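PDB 3U3W: transcriptional activator PlcR protein from Bacillus thuringiensis, which activates transcription of virulence genes in response to the quorum-sensing peptide PapR, binding DNA through a helix-turn-helix domain and the peptide through tetratricopeptide-like helical repeats. Local coordinates for residues R90-L102 and L115-K128. Residues are numbered along the deposited sequence; the frame is centred on the assembly and turned at random.
Sequences RYKEIYNKVWNEL and LQWQYYVAAYVLKK
Tyr95 and Tyr119 run alongside each other in the same direction, their rings only 22° from parallel but offset so that little of one lies over the other; CE1 of Tyr95 meets CE1 of Tyr119 at 3.6 Å. With CG anti to the backbone N (chi1 157°), Tyr119 enters a hole formed by Tyr95, Val98, Trp99 and Leu102, where its CB lies 3.6 Å from CG1 of Val98. Trp99, oblique to Tyr119, completes an aromatic cluster. The aliphatic chain of Lys128 covers one face of the Tyr95 ring in a CH-pi contact, CD lying 4.0 Å from the centroid. Nearer the start of helix 91-102, Tyr91 takes Val125 over a ring face, with CG2 of Val125 4.0 Å from the centroid and almost on the normal. Beside it, small Ala122 lets the backbones approach, CA of Tyr91 to CA of Ala122 being 5.2 Å. At the other end, Leu115 packs its CB against CD2 of Leu102 at 3.7 Å. Tyr91 and Val121 also touch an aromatic side chain of the bound peptide. The roughly antiparallel pair (141° between directions), whose axes come within 8.7 Å, is the helical hairpin characteristic of the TPR-like C-terminal domain of RNPP regulators.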
loop_
_atom_site.group_PDB
_atom_site.type_symbol
_atom_site.label_atom_id
_atom_site.label_comp_id
_atom_site.label_asym_id
_atom_site.label_seq_id
_atom_site.Cartn_x
_atom_site.Cartn_y
_atom_site.Cartn_z
ATOM N N ARG A 90 -0.170 2.516 22.193
ATOM C CA ARG A 90 -1.274 2.819 23.084
ATOM C C ARG A 90 -2.028 1.542 23.483
ATOM O O ARG A 90 -3.150 1.273 23.048
ATOM C CB ARG A 90 -2.155 3.898 22.454
ATOM C CG ARG A 90 -1.409 5.241 22.402
ATOM C CD ARG A 90 -1.983 6.243 21.397
ATOM N NE ARG A 90 -3.381 6.539 21.667
ATOM C CZ ARG A 90 -4.151 7.327 20.917
ATOM N NH1 ARG A 90 -3.651 7.914 19.829
ATOM N NH2 ARG A 90 -5.428 7.531 21.254
ATOM N N TYR A 91 -1.385 0.757 24.338
ATOM C CA TYR A 91 -1.855 -0.588 24.640
ATOM C C TYR A 91 -3.060 -0.648 25.571
ATOM O O TYR A 91 -3.911 -1.537 25.430
ATOM C CB TYR A 91 -0.697 -1.457 25.134
ATOM C CG TYR A 91 0.292 -1.789 24.021
ATOM C CD1 TYR A 91 -0.058 -2.672 22.997
ATOM C CD2 TYR A 91 1.560 -1.217 23.993
ATOM C CE1 TYR A 91 0.824 -2.985 21.983
ATOM C CE2 TYR A 91 2.461 -1.523 22.979
ATOM C CZ TYR A 91 2.089 -2.405 21.977
ATOM O OH TYR A 91 2.975 -2.695 20.963
ATOM N N LYS A 92 -3.135 0.292 26.511
ATOM C CA LYS A 92 -4.331 0.445 27.342
ATOM C C LYS A 92 -5.583 0.589 26.466
ATOM O O LYS A 92 -6.539 -0.191 26.584
ATOM C CB LYS A 92 -4.204 1.663 28.265
ATOM C CG LYS A 92 -4.356 1.349 29.764
ATOM C CD LYS A 92 -5.665 0.601 30.088
ATOM C CE LYS A 92 -5.780 0.261 31.589
ATOM N NZ LYS A 92 -6.958 -0.619 31.901
ATOM N N GLU A 93 -5.567 1.574 25.572
ATOM C CA GLU A 93 -6.720 1.814 24.714
ATOM C C GLU A 93 -7.045 0.618 23.838
ATOM O O GLU A 93 -8.202 0.250 23.697
ATOM C CB GLU A 93 -6.507 3.050 23.857
ATOM C CG GLU A 93 -5.542 4.005 24.486
ATOM C CD GLU A 93 -5.625 5.376 23.878
ATOM O OE1 GLU A 93 -6.651 5.660 23.216
ATOM O OE2 GLU A 93 -4.667 6.163 24.064
ATOM N N ILE A 94 -6.025 0.015 23.246
ATOM C CA ILE A 94 -6.241 -1.192 22.468
ATOM C C ILE A 94 -6.955 -2.240 23.299
ATOM O O ILE A 94 -7.915 -2.877 22.851
ATOM C CB ILE A 94 -4.912 -1.764 21.967
ATOM C CG1 ILE A 94 -4.255 -0.738 21.034
ATOM C CG2 ILE A 94 -5.137 -3.141 21.310
ATOM C CD1 ILE A 94 -3.021 -1.228 20.286
ATOM N N TYR A 95 -6.461 -2.421 24.517
ATOM C CA TYR A 95 -7.010 -3.403 25.442
ATOM C C TYR A 95 -8.507 -3.177 25.694
ATOM O O TYR A 95 -9.320 -4.102 25.592
ATOM C CB TYR A 95 -6.218 -3.365 26.757
ATOM C CG TYR A 95 -6.721 -4.310 27.808
ATOM C CD1 TYR A 95 -6.338 -5.654 27.808
ATOM C CD2 TYR A 95 -7.578 -3.867 28.813
ATOM C CE1 TYR A 95 -6.795 -6.529 28.775
ATOM C CE2 TYR A 95 -8.035 -4.734 29.793
ATOM C CZ TYR A 95 -7.645 -6.056 29.767
ATOM O OH TYR A 95 -8.118 -6.906 30.730
ATOM N N ASN A 96 -8.867 -1.940 26.015
ATOM C CA ASN A 96 -10.272 -1.569 26.204
ATOM C C ASN A 96 -11.102 -1.630 24.927
ATOM O O ASN A 96 -12.203 -2.198 24.915
ATOM C CB ASN A 96 -10.382 -0.171 26.811
ATOM C CG ASN A 96 -9.881 -0.116 28.235
ATOM O OD1 ASN A 96 -10.056 -1.066 29.003
ATOM N ND2 ASN A 96 -9.249 0.995 28.598
ATOM N N LYS A 97 -10.570 -1.046 23.855
ATOM C CA LYS A 97 -11.279 -0.987 22.579
ATOM C C LYS A 97 -11.601 -2.393 22.065
ATOM O O LYS A 97 -12.740 -2.704 21.709
ATOM C CB LYS A 97 -10.455 -0.204 21.553
ATOM C CG LYS A 97 -10.966 -0.299 20.116
ATOM C CD LYS A 97 -10.124 0.550 19.171
ATOM C CE LYS A 97 -10.700 0.544 17.762
ATOM N NZ LYS A 97 -12.078 1.134 17.735
ATOM N N VAL A 98 -10.592 -3.251 22.052
ATOM C CA VAL A 98 -10.748 -4.603 21.541
ATOM C C VAL A 98 -11.591 -5.505 22.456
ATOM O O VAL A 98 -12.343 -6.372 21.984
ATOM C CB VAL A 98 -9.365 -5.233 21.299
ATOM C CG1 VAL A 98 -9.457 -6.743 21.233
ATOM C CG2 VAL A 98 -8.759 -4.652 20.037
ATOM N N TRP A 99 -11.457 -5.308 23.768
ATOM C CA TRP A 99 -12.279 -6.059 24.712
ATOM C C TRP A 99 -13.776 -5.789 24.492
ATOM O O TRP A 99 -14.587 -6.714 24.472
ATOM C CB TRP A 99 -11.883 -5.783 26.168
ATOM C CG TRP A 99 -12.819 -6.446 27.100
ATOM C CD1 TRP A 99 -13.766 -5.842 27.885
ATOM C CD2 TRP A 99 -12.972 -7.861 27.302
ATOM N NE1 TRP A 99 -14.479 -6.795 28.582
ATOM C CE2 TRP A 99 -14.011 -8.040 28.245
ATOM C CE3 TRP A 99 -12.319 -8.991 26.795
ATOM C CZ2 TRP A 99 -14.416 -9.308 28.685
ATOM C CZ3 TRP A 99 -12.720 -10.255 27.239
ATOM C CH2 TRP A 99 -13.763 -10.399 28.173
ATOM N N ASN A 100 -14.130 -4.520 24.311
ATOM C CA ASN A 100 -15.520 -4.156 24.011
ATOM C C ASN A 100 -16.061 -4.850 22.779
ATOM O O ASN A 100 -17.158 -5.400 22.798
ATOM C CB ASN A 100 -15.687 -2.639 23.897
ATOM C CG ASN A 100 -15.667 -1.963 25.259
ATOM O OD1 ASN A 100 -15.973 -2.595 26.276
ATOM N ND2 ASN A 100 -15.302 -0.683 25.290
ATOM N N GLU A 101 -15.275 -4.835 21.711
ATOM C CA GLU A 101 -15.663 -5.512 20.493
ATOM C C GLU A 101 -15.782 -7.019 20.709
ATOM O O GLU A 101 -16.656 -7.678 20.144
ATOM C CB GLU A 101 -14.657 -5.210 19.384
ATOM C CG GLU A 101 -15.088 -5.722 18.029
ATOM C CD GLU A 101 -16.294 -4.964 17.487
ATOM O OE1 GLU A 101 -16.415 -3.756 17.804
ATOM O OE2 GLU A 101 -17.116 -5.576 16.758
ATOM N N LEU A 102 -14.886 -7.564 21.523
ATOM C CA LEU A 102 -14.823 -9.009 21.732
ATOM C C LEU A 102 -16.057 -9.544 22.443
ATOM O O LEU A 102 -16.460 -10.692 22.220
ATOM C CB LEU A 102 -13.560 -9.388 22.519
ATOM C CG LEU A 102 -12.325 -9.691 21.672
ATOM C CD1 LEU A 102 -11.041 -9.685 22.514
ATOM C CD2 LEU A 102 -12.524 -11.038 20.979
ATOM N N LEU A 115 -8.887 -9.692 16.690
ATOM C CA LEU A 115 -9.172 -9.124 18.016
ATOM C C LEU A 115 -8.384 -9.816 19.142
ATOM O O LEU A 115 -7.771 -9.162 19.984
ATOM C CB LEU A 115 -10.668 -9.207 18.317
ATOM C CG LEU A 115 -11.659 -8.526 17.368
ATOM C CD1 LEU A 115 -13.067 -8.993 17.708
ATOM C CD2 LEU A 115 -11.534 -6.989 17.395
ATOM N N GLN A 116 -8.423 -11.142 19.142
ATOM C CA GLN A 116 -7.740 -11.953 20.143
ATOM C C GLN A 116 -6.224 -11.762 20.118
ATOM O O GLN A 116 -5.615 -11.536 21.165
ATOM C CB GLN A 116 -8.105 -13.436 19.975
ATOM C CG GLN A 116 -9.586 -13.720 20.234
ATOM C CD GLN A 116 -9.895 -15.195 20.427
ATOM O OE1 GLN A 116 -9.818 -15.988 19.484
ATOM N NE2 GLN A 116 -10.246 -15.571 21.654
ATOM N N TRP A 117 -5.631 -11.854 18.924
ATOM C CA TRP A 117 -4.220 -11.523 18.726
ATOM C C TRP A 117 -3.904 -10.179 19.382
ATOM O O TRP A 117 -3.040 -10.104 20.256
ATOM C CB TRP A 117 -3.856 -11.555 17.221
ATOM C CG TRP A 117 -2.664 -10.735 16.801
ATOM C CD1 TRP A 117 -1.488 -10.566 17.483
ATOM C CD2 TRP A 117 -2.543 -9.950 15.603
ATOM N NE1 TRP A 117 -0.643 -9.728 16.777
ATOM C CE2 TRP A 117 -1.273 -9.336 15.627
ATOM C CE3 TRP A 117 -3.385 -9.711 14.515
ATOM C CZ2 TRP A 117 -0.836 -8.494 14.612
ATOM C CZ3 TRP A 117 -2.937 -8.880 13.499
ATOM C CH2 TRP A 117 -1.682 -8.279 13.561
ATOM N N GLN A 118 -4.629 -9.128 19.002
ATOM C CA GLN A 118 -4.338 -7.797 19.531
ATOM C C GLN A 118 -4.575 -7.699 21.046
ATOM O O GLN A 118 -3.865 -6.982 21.757
ATOM C CB GLN A 118 -5.159 -6.723 18.801
ATOM C CG GLN A 118 -4.804 -6.567 17.339
ATOM C CD GLN A 118 -3.462 -5.858 17.122
ATOM O OE1 GLN A 118 -2.962 -5.147 17.999
ATOM N NE2 GLN A 118 -2.883 -6.048 15.945
ATOM N N TYR A 119 -5.585 -8.415 21.531
ATOM C CA TYR A 119 -5.950 -8.359 22.940
ATOM C C TYR A 119 -4.867 -8.989 23.824
ATOM O O TYR A 119 -4.462 -8.408 24.829
ATOM C CB TYR A 119 -7.330 -8.998 23.142
ATOM C CG TYR A 119 -7.656 -9.512 24.537
ATOM C CD1 TYR A 119 -8.017 -8.651 25.570
ATOM C CD2 TYR A 119 -7.661 -10.872 24.794
ATOM C CE1 TYR A 119 -8.333 -9.143 26.839
ATOM C CE2 TYR A 119 -7.971 -11.368 26.036
ATOM C CZ TYR A 119 -8.302 -10.508 27.058
ATOM O OH TYR A 119 -8.603 -11.060 28.293
ATOM N N TYR A 120 -4.382 -10.155 23.409
ATOM C CA TYR A 120 -3.305 -10.849 24.104
ATOM C C TYR A 120 -2.009 -10.061 24.139
ATOM O O TYR A 120 -1.364 -9.988 25.185
ATOM C CB TYR A 120 -3.042 -12.199 23.454
ATOM C CG TYR A 120 -4.125 -13.202 23.723
ATOM C CD1 TYR A 120 -4.647 -13.375 25.005
ATOM C CD2 TYR A 120 -4.634 -13.980 22.696
ATOM C CE1 TYR A 120 -5.649 -14.321 25.248
ATOM C CE2 TYR A 120 -5.632 -14.918 22.922
ATOM C CZ TYR A 120 -6.135 -15.088 24.195
ATOM O OH TYR A 120 -7.128 -16.024 24.390
ATOM N N VAL A 121 -1.618 -9.484 23.003
ATOM C CA VAL A 121 -0.406 -8.670 22.954
ATOM C C VAL A 121 -0.542 -7.498 23.918
ATOM O O VAL A 121 0.382 -7.168 24.672
ATOM C CB VAL A 121 -0.112 -8.116 21.528
ATOM C CG1 VAL A 121 0.977 -7.064 21.581
ATOM C CG2 VAL A 121 0.268 -9.231 20.583
ATOM N N ALA A 122 -1.707 -6.873 23.875
ATOM C CA ALA A 122 -1.998 -5.753 24.742
ATOM C C ALA A 122 -1.939 -6.215 26.204
ATOM O O ALA A 122 -1.323 -5.564 27.053
ATOM C CB ALA A 122 -3.358 -5.174 24.400
ATOM N N ALA A 123 -2.559 -7.356 26.482
ATOM C CA ALA A 123 -2.570 -7.906 27.828
ATOM C C ALA A 123 -1.142 -8.130 28.317
ATOM O O ALA A 123 -0.791 -7.756 29.434
ATOM C CB ALA A 123 -3.362 -9.200 27.867
ATOM N N TYR A 124 -0.321 -8.722 27.457
ATOM C CA TYR A 124 1.065 -8.999 27.788
ATOM C C TYR A 124 1.880 -7.725 28.011
ATOM O O TYR A 124 2.688 -7.640 28.942
ATOM C CB TYR A 124 1.721 -9.862 26.716
ATOM C CG TYR A 124 3.214 -9.745 26.753
ATOM C CD1 TYR A 124 3.971 -10.540 27.610
ATOM C CD2 TYR A 124 3.876 -8.816 25.954
ATOM C CE1 TYR A 124 5.357 -10.418 27.662
ATOM C CE2 TYR A 124 5.261 -8.692 25.993
ATOM C CZ TYR A 124 5.995 -9.498 26.854
ATOM O OH TYR A 124 7.363 -9.371 26.917
ATOM N N VAL A 125 1.682 -6.724 27.167
ATOM C CA VAL A 125 2.496 -5.535 27.303
ATOM C C VAL A 125 2.115 -4.852 28.596
ATOM O O VAL A 125 2.950 -4.265 29.262
ATOM C CB VAL A 125 2.329 -4.569 26.107
ATOM C CG1 VAL A 125 2.962 -3.208 26.413
ATOM C CG2 VAL A 125 2.937 -5.186 24.881
ATOM N N LEU A 126 0.837 -4.952 28.947
ATOM C CA LEU A 126 0.319 -4.314 30.147
ATOM C C LEU A 126 0.636 -5.136 31.401
ATOM O O LEU A 126 0.286 -4.754 32.516
ATOM C CB LEU A 126 -1.192 -4.065 30.009
ATOM C CG LEU A 126 -1.606 -3.058 28.929
ATOM C CD1 LEU A 126 -3.117 -2.960 28.817
ATOM C CD2 LEU A 126 -1.005 -1.698 29.195
ATOM N N LYS A 127 1.293 -6.271 31.218
ATOM C CA LYS A 127 1.694 -7.097 32.354
ATOM C C LYS A 127 0.495 -7.677 33.112
ATOM O O LYS A 127 0.576 -7.969 34.298
ATOM C CB LYS A 127 2.613 -6.299 33.286
ATOM C CG LYS A 127 3.905 -5.852 32.591
ATOM C CD LYS A 127 4.819 -5.052 33.508
ATOM C CE LYS A 127 5.989 -4.434 32.741
ATOM N NZ LYS A 127 6.928 -5.446 32.173
ATOM N N LYS A 128 -0.617 -7.839 32.408
ATOM C CA LYS A 128 -1.794 -8.493 32.947
ATOM C C LYS A 128 -1.680 -10.009 32.796
ATOM O O LYS A 128 -2.366 -10.785 33.473
ATOM C CB LYS A 128 -3.046 -7.983 32.237
ATOM C CG LYS A 128 -3.362 -6.505 32.508
ATOM C CD LYS A 128 -4.565 -6.023 31.682
ATOM C CE LYS A 128 -5.320 -4.893 32.377
ATOM N NZ LYS A 128 -4.410 -3.802 32.841
#